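Local coordinates for putative cell invasion protein with MAC/Perforin domain (Bacteroides thetaiotaomicron VPI-5482, PDB 3KK7) that is of unproven function but belongs to the membrane-attack complex/perforin (MACPF) family, many of whose members oligomerise into membrane pores, at residues T101-L106 with Y251-K256; A184-D189 with F482-T487; N488-Y493 with Y503-Y508. One frame throughout, in Å; residues are numbered along the deposited sequence.

Contact 1 of 3, residues T101-L106 with Y251-K256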
loop_
_atom_site.group_PDB
_atom_site.type_symbol
_atom_site.label_atom_id
_atom_site.label_comp_id
_atom_site.label_asym_id
_atom_site.label_seq_id
_atom_site.Cartn_x
_atom_site.Cartn_y
_atom_site.Cartn_z
ATOM N N THR A 101 16.763 7.028 25.350
ATOM C CA THR A 101 15.723 8.051 25.344
ATOM C C THR A 101 15.973 8.825 24.080
ATOM O O THR A 101 17.074 8.819 23.569
ATOM C CB THR A 101 15.806 8.993 26.545
ATOM O OG1 THR A 101 17.028 9.729 26.486
ATOM C CG2 THR A 101 15.753 8.226 27.842
ATOM N N GLU A 102 14.948 9.483 23.572
ATOM C CA GLU A 102 15.040 10.217 22.317
ATOM C C GLU A 102 14.078 11.406 22.374
ATOM O O GLU A 102 12.919 11.257 22.767
ATOM C CB GLU A 102 14.649 9.291 21.158
ATOM C CG GLU A 102 15.354 9.569 19.839
ATOM C CD GLU A 102 16.719 8.856 19.720
ATOM O OE1 GLU A 102 16.755 7.595 19.768
ATOM O OE2 GLU A 102 17.754 9.559 19.553
ATOM N N THR A 103 14.556 12.591 22.021
ATOM C CA THR A 103 13.652 13.711 21.767
ATOM C C THR A 103 13.917 14.219 20.349
ATOM O O THR A 103 15.055 14.222 19.869
ATOM C CB THR A 103 13.797 14.827 22.795
ATOM O OG1 THR A 103 15.123 15.332 22.752
ATOM C CG2 THR A 103 13.499 14.315 24.202
ATOM N N LYS A 104 12.846 14.556 19.654
ATOM C CA LYS A 104 12.930 15.109 18.313
ATOM C C LYS A 104 11.876 16.196 18.277
ATOM O O LYS A 104 10.784 15.992 18.787
ATOM C CB LYS A 104 12.555 14.101 17.205
ATOM C CG LYS A 104 12.951 12.643 17.351
ATOM C CD LYS A 104 11.975 11.804 16.486
ATOM C CE LYS A 104 12.345 10.305 16.350
ATOM N NZ LYS A 104 11.386 9.641 15.409
ATOM N N ALA A 105 12.195 17.318 17.651
ATOM C CA ALA A 105 11.243 18.404 17.447
ATOM C C ALA A 105 11.254 18.738 15.962
ATOM O O ALA A 105 12.289 18.675 15.319
ATOM C CB ALA A 105 11.623 19.637 18.287
ATOM N N LEU A 106 10.096 19.076 15.423
ATOM C CA LEU A 106 9.987 19.470 14.025
ATOM C C LEU A 106 9.093 20.702 13.902
ATOM O O LEU A 106 7.988 20.714 14.417
ATOM C CB LEU A 106 9.388 18.327 13.211
ATOM C CG LEU A 106 9.348 18.524 11.702
ATOM C CD1 LEU A 106 10.792 18.704 11.160
ATOM C CD2 LEU A 106 8.623 17.320 11.082
ATOM N N TYR A 251 8.826 22.464 27.164
ATOM C CA TYR A 251 8.716 21.230 27.908
ATOM C C TYR A 251 9.920 21.087 28.792
ATOM O O TYR A 251 10.891 21.784 28.616
ATOM C CB TYR A 251 8.537 20.042 26.967
ATOM C CG TYR A 251 9.794 19.591 26.325
ATOM C CD1 TYR A 251 10.243 20.184 25.154
ATOM C CD2 TYR A 251 10.554 18.568 26.889
ATOM C CE1 TYR A 251 11.418 19.784 24.547
ATOM C CE2 TYR A 251 11.748 18.156 26.291
ATOM C CZ TYR A 251 12.174 18.773 25.118
ATOM O OH TYR A 251 13.339 18.375 24.515
ATOM N N GLU A 252 9.841 20.198 29.765
ATOM C CA GLU A 252 10.960 19.957 30.634
ATOM C C GLU A 252 11.116 18.467 30.910
ATOM O O GLU A 252 10.184 17.808 31.350
ATOM C CB GLU A 252 10.798 20.732 31.939
ATOM C CG GLU A 252 12.124 21.037 32.595
ATOM C CD GLU A 252 11.978 21.680 33.956
ATOM O OE1 GLU A 252 11.468 20.998 34.873
ATOM O OE2 GLU A 252 12.378 22.852 34.104
ATOM N N TRP A 253 12.300 17.943 30.624
ATOM C CA TRP A 253 12.663 16.592 31.018
ATOM C C TRP A 253 13.907 16.702 31.914
ATOM O O TRP A 253 15.022 16.833 31.412
ATOM C CB TRP A 253 12.915 15.716 29.783
ATOM C CG TRP A 253 12.833 14.227 30.038
ATOM C CD1 TRP A 253 12.775 13.597 31.253
ATOM C CD2 TRP A 253 12.854 13.181 29.055
ATOM N NE1 TRP A 253 12.729 12.234 31.082
ATOM C CE2 TRP A 253 12.774 11.951 29.748
ATOM C CE3 TRP A 253 12.908 13.164 27.658
ATOM C CZ2 TRP A 253 12.758 10.725 29.099
ATOM C CZ3 TRP A 253 12.891 11.940 27.010
ATOM C CH2 TRP A 253 12.810 10.736 27.735
ATOM N N LYS A 254 13.700 16.717 33.236
ATOM C CA LYS A 254 14.810 16.705 34.204
ATOM C C LYS A 254 15.283 15.280 34.416
ATOM O O LYS A 254 14.456 14.402 34.643
ATOM C CB LYS A 254 14.380 17.209 35.572
ATOM C CG LYS A 254 14.022 18.670 35.673
ATOM C CD LYS A 254 14.238 19.171 37.126
ATOM C CE LYS A 254 13.161 20.135 37.563
ATOM N NZ LYS A 254 11.900 19.386 37.830
ATOM N N ASN A 255 16.595 15.054 34.377
ATOM C CA ASN A 255 17.176 13.732 34.696
ATOM C C ASN A 255 16.648 12.624 33.768
ATOM O O ASN A 255 16.094 11.633 34.240
ATOM C CB ASN A 255 16.908 13.351 36.180
ATOM C CG ASN A 255 17.026 14.550 37.145
ATOM O OD1 ASN A 255 18.119 15.070 37.393
ATOM N ND2 ASN A 255 15.891 14.974 37.702
ATOM N N LYS A 256 16.845 12.784 32.456
ATOM C CA LYS A 256 16.220 11.891 31.449
ATOM C C LYS A 256 16.868 10.488 31.378
ATOM O O LYS A 256 17.412 10.073 30.349
ATOM C CB LYS A 256 16.121 12.582 30.061
ATOM C CG LYS A 256 17.380 12.590 29.166
ATOM C CD LYS A 256 17.457 13.813 28.227
ATOM C CE LYS A 256 16.404 13.821 27.124
ATOM N NZ LYS A 256 16.840 13.166 25.842
#
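W253 reaches from the short strand 251-254 to segment 101-106 of the long strand 93-108 and meets the two threonines that point back at it. Its CG is anti to the backbone N (chi1 -160°), and a chi2 of -11° turns the ring so that its six-membered end leads. T101 and T103 share one rotamer, with OG1 in the crowded position between N and the carbonyl carbon and CG2 beside the backbone N. The methyl of T103 therefore arrives at the rim of the indole, in its plane, with CG2 3.7 Å from W253 CE3. T101 approaches obliquely, its CB 3.7 Å from W253 CH2. K256 folds back over its own segment. Its CB sits 3.3 Å above the W253 ring plane, over the centre, and bends at chi3 and chi4 carry NZ to 3.5 Å from T101 OG1. Y251 crosses T103 obliquely, its OH 3.9 Å from T103 OG1. No hydrogen bond crosses the interface, so van der Waals contact carries it. Y251 also lies on L162 and I164 of strand 157-173, and W253 on I164. With axes 11.1 Å apart and running almost antiparallel (162°), the two strands are layered through their side chains: the edge strand of a small three-stranded antiparallel sheet lies against the large curled antiparallel sheet that forms the core of a MACPF domain.

Contact 2 of 3, residues A184-D189 with F482-T487. With EDO (1,2-ethanediol), chain E.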
loop_
_atom_site.group_PDB
_atom_site.type_symbol
_atom_site.label_atom_id
_atom_site.label_comp_id
_atom_site.label_asym_id
_atom_site.label_seq_id
_atom_site.Cartn_x
_atom_site.Cartn_y
_atom_site.Cartn_z
ATOM N N ALA A 184 4.986 -14.616 1.017
ATOM C CA ALA A 184 3.910 -14.354 0.039
ATOM C C ALA A 184 3.209 -15.647 -0.387
ATOM O O ALA A 184 1.965 -15.746 -0.339
ATOM C CB ALA A 184 4.443 -13.592 -1.185
ATOM N N ALA A 185 4.024 -16.632 -0.757
ATOM C CA ALA A 185 3.587 -17.971 -1.189
ATOM C C ALA A 185 2.745 -18.759 -0.182
ATOM O O ALA A 185 1.761 -19.417 -0.577
ATOM C CB ALA A 185 4.853 -18.819 -1.570
ATOM N N ASP A 186 3.132 -18.704 1.094
ATOM C CA ASP A 186 2.605 -19.639 2.097
ATOM C C ASP A 186 2.229 -19.092 3.486
ATOM O O ASP A 186 1.565 -19.775 4.213
ATOM C CB ASP A 186 3.633 -20.770 2.283
ATOM C CG ASP A 186 3.534 -21.853 1.207
ATOM O OD1 ASP A 186 2.511 -22.566 1.201
ATOM O OD2 ASP A 186 4.466 -22.021 0.386
ATOM N N TYR A 187 2.613 -17.870 3.853
ATOM C CA TYR A 187 2.423 -17.400 5.224
ATOM C C TYR A 187 1.554 -16.136 5.400
ATOM O O TYR A 187 1.599 -15.470 6.450
ATOM C CB TYR A 187 3.798 -17.244 5.881
ATOM C CG TYR A 187 4.493 -18.580 5.973
ATOM C CD1 TYR A 187 4.216 -19.455 7.028
ATOM C CD2 TYR A 187 5.364 -19.013 4.973
ATOM C CE1 TYR A 187 4.787 -20.702 7.106
ATOM C CE2 TYR A 187 5.950 -20.276 5.053
ATOM C CZ TYR A 187 5.654 -21.109 6.135
ATOM O OH TYR A 187 6.253 -22.341 6.254
ATOM N N LEU A 188 0.722 -15.837 4.403
ATOM C CA LEU A 188 -0.187 -14.715 4.506
ATOM C C LEU A 188 -1.405 -15.041 5.374
ATOM O O LEU A 188 -1.884 -16.170 5.424
ATOM C CB LEU A 188 -0.630 -14.238 3.123
ATOM C CG LEU A 188 0.479 -13.695 2.215
ATOM C CD1 LEU A 188 -0.108 -13.444 0.796
ATOM C CD2 LEU A 188 1.126 -12.420 2.831
ATOM N N ASP A 189 -1.880 -14.024 6.089
ATOM C CA ASP A 189 -3.058 -14.155 6.911
ATOM C C ASP A 189 -4.225 -14.454 5.974
ATOM O O ASP A 189 -4.326 -13.849 4.892
ATOM C CB ASP A 189 -3.268 -12.857 7.692
ATOM C CG ASP A 189 -4.618 -12.781 8.348
ATOM O OD1 ASP A 189 -4.728 -13.182 9.510
ATOM O OD2 ASP A 189 -5.572 -12.347 7.673
ATOM N N PHE A 482 -2.864 -26.626 -9.624
ATOM C CA PHE A 482 -2.813 -27.215 -8.289
ATOM C C PHE A 482 -3.287 -26.188 -7.255
ATOM O O PHE A 482 -3.222 -24.973 -7.498
ATOM C CB PHE A 482 -1.405 -27.725 -7.954
ATOM C CG PHE A 482 -0.419 -26.633 -7.669
ATOM C CD1 PHE A 482 0.218 -25.964 -8.709
ATOM C CD2 PHE A 482 -0.131 -26.262 -6.355
ATOM C CE1 PHE A 482 1.143 -24.941 -8.443
ATOM C CE2 PHE A 482 0.783 -25.231 -6.074
ATOM C CZ PHE A 482 1.422 -24.567 -7.115
ATOM N N LYS A 483 -3.765 -26.690 -6.117
ATOM C CA LYS A 483 -4.171 -25.836 -5.017
ATOM C C LYS A 483 -3.131 -25.811 -3.919
ATOM O O LYS A 483 -2.738 -26.860 -3.429
ATOM C CB LYS A 483 -5.497 -26.306 -4.426
ATOM C CG LYS A 483 -6.144 -25.259 -3.562
ATOM C CD LYS A 483 -7.522 -25.662 -3.108
ATOM C CE LYS A 483 -7.456 -26.658 -1.986
ATOM N NZ LYS A 483 -8.748 -26.661 -1.279
ATOM N N ASN A 484 -2.715 -24.612 -3.516
ATOM C CA ASN A 484 -1.888 -24.425 -2.322
ATOM C C ASN A 484 -2.762 -24.657 -1.088
ATOM O O ASN A 484 -3.778 -23.998 -0.898
ATOM C CB ASN A 484 -1.285 -23.016 -2.309
ATOM C CG ASN A 484 -0.350 -22.783 -1.141
ATOM O OD1 ASN A 484 -0.740 -22.920 0.019
ATOM N ND2 ASN A 484 0.891 -22.412 -1.437
ATOM N N ALA A 485 -2.361 -25.606 -0.256
ATOM C CA ALA A 485 -3.157 -26.001 0.895
ATOM C C ALA A 485 -3.133 -24.957 1.993
ATOM O O ALA A 485 -4.119 -24.781 2.681
ATOM C CB ALA A 485 -2.670 -27.336 1.443
ATOM N N ASN A 486 -2.006 -24.279 2.185
ATOM C CA ASN A 486 -1.944 -23.243 3.222
ATOM C C ASN A 486 -2.904 -22.100 2.924
ATOM O O ASN A 486 -3.530 -21.574 3.827
ATOM C CB ASN A 486 -0.544 -22.609 3.354
ATOM C CG ASN A 486 0.492 -23.563 3.884
ATOM O OD1 ASN A 486 0.351 -24.117 4.975
ATOM N ND2 ASN A 486 1.565 -23.748 3.116
ATOM N N THR A 487 -2.974 -21.696 1.664
ATOM C CA THR A 487 -3.636 -20.455 1.309
ATOM C C THR A 487 -4.943 -20.650 0.544
ATOM O O THR A 487 -5.698 -19.711 0.401
ATOM C CB THR A 487 -2.697 -19.628 0.449
ATOM O OG1 THR A 487 -2.487 -20.310 -0.792
ATOM C CG2 THR A 487 -1.370 -19.460 1.129
HETATM C C1 EDO E . 7.079 -23.502 3.077
HETATM O O1 EDO E . 7.626 -22.987 4.296
HETATM C C2 EDO E . 8.086 -23.314 1.950
HETATM O O2 EDO E . 9.099 -24.332 1.985
#
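D186 OD1 is gripped by two amide N-H groups, from N484 and N486, where strand 480-484 leads into a turn. N484 ND2 donates to D186 OD1 over 3.1 Å at 156°, and N486 ND2 donates to the same OD1 over 2.4 Å. Each bond lies near the plane of its own amide but reaches the oxygen from above the carboxylate plane; the N486 amide stands almost perpendicular to the carboxylate, at 89°. N484 extends its CG anti to the backbone N, which lets its amide work at both ends. While ND2 faces D186, N484 OD1 accepts from T487 N at 3.0 Å, an Asx motif that ties the turn together. The methyl of T487 packs against A185, its CG2 3.6 Å from A185 O. Beyond the contact, Y187 OH shares a 2.5 Å hydrogen bond with O1 of a 1,2-ethanediol. K84 NZ donates to N486 OD1, and this charge would probably polarise the amide and make its N-H a stronger donor. Two donors converging on one oxygen are consistent with D186 being ionised, its charge shared out by neutral amides rather than met by a direct salt bridge across the two segments.

Contact 3 of 3, residues N488-Y493 with Y503-Y508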
loop_
_atom_site.group_PDB
_atom_site.type_symbol
_atom_site.label_atom_id
_atom_site.label_comp_id
_atom_site.label_asym_id
_atom_site.label_seq_id
_atom_site.Cartn_x
_atom_site.Cartn_y
_atom_site.Cartn_z
ATOM N N ASN A 488 -5.189 -21.866 0.056
ATOM C CA ASN A 488 -6.356 -22.190 -0.769
ATOM C C ASN A 488 -6.441 -21.406 -2.070
ATOM O O ASN A 488 -7.512 -21.052 -2.528
ATOM C CB ASN A 488 -7.659 -22.130 0.048
ATOM C CG ASN A 488 -7.878 -23.411 0.869
ATOM O OD1 ASN A 488 -7.827 -24.515 0.316
ATOM N ND2 ASN A 488 -8.106 -23.274 2.178
ATOM N N ILE A 489 -5.294 -21.166 -2.680
ATOM C CA ILE A 489 -5.248 -20.519 -3.980
ATOM C C ILE A 489 -5.012 -21.592 -5.026
ATOM O O ILE A 489 -4.218 -22.523 -4.819
ATOM C CB ILE A 489 -4.145 -19.442 -4.050
ATOM C CG1 ILE A 489 -4.419 -18.369 -2.980
ATOM C CG2 ILE A 489 -4.080 -18.832 -5.442
ATOM C CD1 ILE A 489 -3.364 -17.315 -2.865
ATOM N N TRP A 490 -5.747 -21.483 -6.126
ATOM C CA TRP A 490 -5.528 -22.327 -7.281
ATOM C C TRP A 490 -4.520 -21.606 -8.141
ATOM O O TRP A 490 -4.610 -20.393 -8.310
ATOM C CB TRP A 490 -6.813 -22.541 -8.073
ATOM C CG TRP A 490 -7.689 -23.639 -7.545
ATOM C CD1 TRP A 490 -8.868 -23.487 -6.886
ATOM C CD2 TRP A 490 -7.470 -25.052 -7.656
ATOM N NE1 TRP A 490 -9.396 -24.713 -6.569
ATOM C CE2 TRP A 490 -8.561 -25.693 -7.025
ATOM C CE3 TRP A 490 -6.468 -25.840 -8.235
ATOM C CZ2 TRP A 490 -8.675 -27.090 -6.939
ATOM C CZ3 TRP A 490 -6.585 -27.241 -8.154
ATOM C CH2 TRP A 490 -7.678 -27.842 -7.508
ATOM N N TYR A 491 -3.537 -22.346 -8.634
ATOM C CA TYR A 491 -2.558 -21.816 -9.570
ATOM C C TYR A 491 -2.658 -22.676 -10.822
ATOM O O TYR A 491 -2.380 -23.889 -10.783
ATOM C CB TYR A 491 -1.148 -21.855 -8.988
ATOM C CG TYR A 491 -0.948 -20.965 -7.807
ATOM C CD1 TYR A 491 -0.635 -19.629 -7.980
ATOM C CD2 TYR A 491 -1.070 -21.444 -6.513
ATOM C CE1 TYR A 491 -0.445 -18.772 -6.890
ATOM C CE2 TYR A 491 -0.880 -20.590 -5.414
ATOM C CZ TYR A 491 -0.571 -19.256 -5.626
ATOM O OH TYR A 491 -0.380 -18.388 -4.587
ATOM N N ILE A 492 -3.133 -22.042 -11.898
ATOM C CA ILE A 492 -3.256 -22.660 -13.213
ATOM C C ILE A 492 -2.086 -22.150 -14.043
ATOM O O ILE A 492 -1.939 -20.948 -14.246
ATOM C CB ILE A 492 -4.602 -22.333 -13.866
ATOM C CG1 ILE A 492 -5.717 -22.665 -12.872
ATOM C CG2 ILE A 492 -4.783 -23.120 -15.141
ATOM C CD1 ILE A 492 -7.120 -22.718 -13.470
ATOM N N TYR A 493 -1.235 -23.071 -14.484
ATOM C CA TYR A 493 0.045 -22.705 -15.067
ATOM C C TYR A 493 0.287 -23.434 -16.356
ATOM O O TYR A 493 -0.136 -24.573 -16.520
ATOM C CB TYR A 493 1.194 -22.994 -14.089
ATOM C CG TYR A 493 1.443 -24.458 -13.787
ATOM C CD1 TYR A 493 0.678 -25.129 -12.838
ATOM C CD2 TYR A 493 2.477 -25.158 -14.423
ATOM C CE1 TYR A 493 0.919 -26.457 -12.531
ATOM C CE2 TYR A 493 2.726 -26.498 -14.134
ATOM C CZ TYR A 493 1.941 -27.144 -13.191
ATOM O OH TYR A 493 2.167 -28.472 -12.909
ATOM N N TYR A 503 -6.170 -17.788 -8.473
ATOM C CA TYR A 503 -7.417 -17.310 -7.838
ATOM C C TYR A 503 -7.714 -18.084 -6.551
ATOM O O TYR A 503 -7.460 -19.290 -6.488
ATOM C CB TYR A 503 -8.647 -17.346 -8.791
ATOM C CG TYR A 503 -9.095 -18.713 -9.330
ATOM C CD1 TYR A 503 -8.723 -19.149 -10.597
ATOM C CD2 TYR A 503 -9.937 -19.546 -8.586
ATOM C CE1 TYR A 503 -9.151 -20.409 -11.091
ATOM C CE2 TYR A 503 -10.361 -20.788 -9.061
ATOM C CZ TYR A 503 -9.968 -21.211 -10.307
ATOM O OH TYR A 503 -10.395 -22.440 -10.768
ATOM N N TYR A 504 -8.236 -17.384 -5.538
ATOM C CA TYR A 504 -8.716 -18.032 -4.311
ATOM C C TYR A 504 -9.855 -19.006 -4.641
ATOM O O TYR A 504 -10.614 -18.767 -5.568
ATOM C CB TYR A 504 -9.169 -16.998 -3.278
ATOM C CG TYR A 504 -9.698 -17.647 -2.022
ATOM C CD1 TYR A 504 -8.834 -18.126 -1.034
ATOM C CD2 TYR A 504 -11.076 -17.845 -1.846
ATOM C CE1 TYR A 504 -9.334 -18.768 0.108
ATOM C CE2 TYR A 504 -11.583 -18.484 -0.708
ATOM C CZ TYR A 504 -10.713 -18.938 0.252
ATOM O OH TYR A 504 -11.238 -19.559 1.354
ATOM N N ASP A 505 -9.951 -20.097 -3.876
ATOM C CA ASP A 505 -10.839 -21.214 -4.193
ATOM C C ASP A 505 -12.299 -20.962 -3.819
ATOM O O ASP A 505 -12.824 -21.462 -2.807
ATOM C CB ASP A 505 -10.346 -22.512 -3.538
ATOM C CG ASP A 505 -11.066 -23.749 -4.061
ATOM O OD1 ASP A 505 -11.744 -23.655 -5.100
ATOM O OD2 ASP A 505 -10.933 -24.833 -3.458
ATOM N N ASP A 506 -12.939 -20.173 -4.665
ATOM C CA ASP A 506 -14.356 -19.942 -4.595
ATOM C C ASP A 506 -14.816 -19.882 -6.027
ATOM O O ASP A 506 -14.402 -19.005 -6.771
ATOM C CB ASP A 506 -14.692 -18.640 -3.875
ATOM C CG ASP A 506 -16.189 -18.526 -3.536
ATOM O OD1 ASP A 506 -17.059 -19.029 -4.289
ATOM O OD2 ASP A 506 -16.497 -17.911 -2.499
ATOM N N ASP A 507 -15.675 -20.822 -6.400
ATOM C CA ASP A 507 -16.205 -20.915 -7.752
ATOM C C ASP A 507 -16.775 -19.583 -8.290
ATOM O O ASP A 507 -16.762 -19.349 -9.506
ATOM C CB ASP A 507 -17.237 -22.064 -7.842
ATOM C CG ASP A 507 -16.583 -23.479 -7.856
ATOM O OD1 ASP A 507 -15.345 -23.598 -7.911
ATOM O OD2 ASP A 507 -17.317 -24.489 -7.832
ATOM N N TYR A 508 -17.219 -18.682 -7.421
ATOM C CA TYR A 508 -17.728 -17.413 -7.926
ATOM C C TYR A 508 -16.707 -16.700 -8.836
ATOM O O TYR A 508 -17.101 -15.995 -9.755
ATOM C CB TYR A 508 -18.192 -16.491 -6.793
ATOM C CG TYR A 508 -17.227 -15.360 -6.376
ATOM C CD1 TYR A 508 -17.236 -14.121 -7.015
ATOM C CD2 TYR A 508 -16.346 -15.523 -5.316
ATOM C CE1 TYR A 508 -16.376 -13.098 -6.608
ATOM C CE2 TYR A 508 -15.508 -14.520 -4.927
ATOM C CZ TYR A 508 -15.524 -13.307 -5.568
ATOM O OH TYR A 508 -14.657 -12.308 -5.164
#
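Strands 489-493 and 503-504 pair antiparallel, W490 and Y503 forming a hydrogen-bonded pair (W490 N to Y503 O 2.8 Å, Y503 N to W490 O 3.0 Å) and I489 and Y504 the adjoining non-hydrogen-bonded one. The ladder gains a further bond where the chain turns away: D505 N, at the centre of an inverse gamma turn, donates to N488 O over 2.9 Å, lying nearly along the C=O axis although its N-H is bent from the line. W490 and Y503 lie side by side on one face. Y503 holds its CG in the crowded position between N and the carbonyl carbon (chi1 62°), which lays the phenol against W490, whose CB sits over the ring face, 4.1 Å from the centroid of the Y503 ring. The two aromatic planes meet obliquely at 42°, with W490 CD1 3.8 Å from Y503 CE2. At the pyrrole edge of the indole, D505 has its CG anti to the backbone N. This brings OD1 into the ring plane, 3.0 Å from W490 NE1, while the carboxylate plane stands 85° to the ring. I492 reaches the same tyrosine, its CD1 3.9 Å from Y503 CE1. This hairpin forms the middle of a four-stranded mixed sheet: strand 480-484 flanks it, supplying K481 for a cation-pi contact with W490, strand 537-540 runs parallel beside 499-504, and V519 of helix 516-521 touches I492 and Y503.

Contacts 2 and 3 are neighbours, their centres 11 Å apart, and share the four-stranded sheet of the C-terminal D3 region: strand 480-484 of contact 2 pairs with strand 489-494 of contact 3, where F482 O lies 2.9 Å from Y491 N. Contact 1 lies far off, its centre about 46 Å from that of contact 2 and about 53 Å from that of contact 3, and on the opposite side of the chain's centre from contact 3. Along the chain contacts 1 and 2 cross, since 184-189 falls between 101-106 and 251-256, whereas contact 3 follows both. Contact 1 thus stays within the MACPF region, contact 3 within D3, and contact 2 joins the MACPF and D3 regions where they meet.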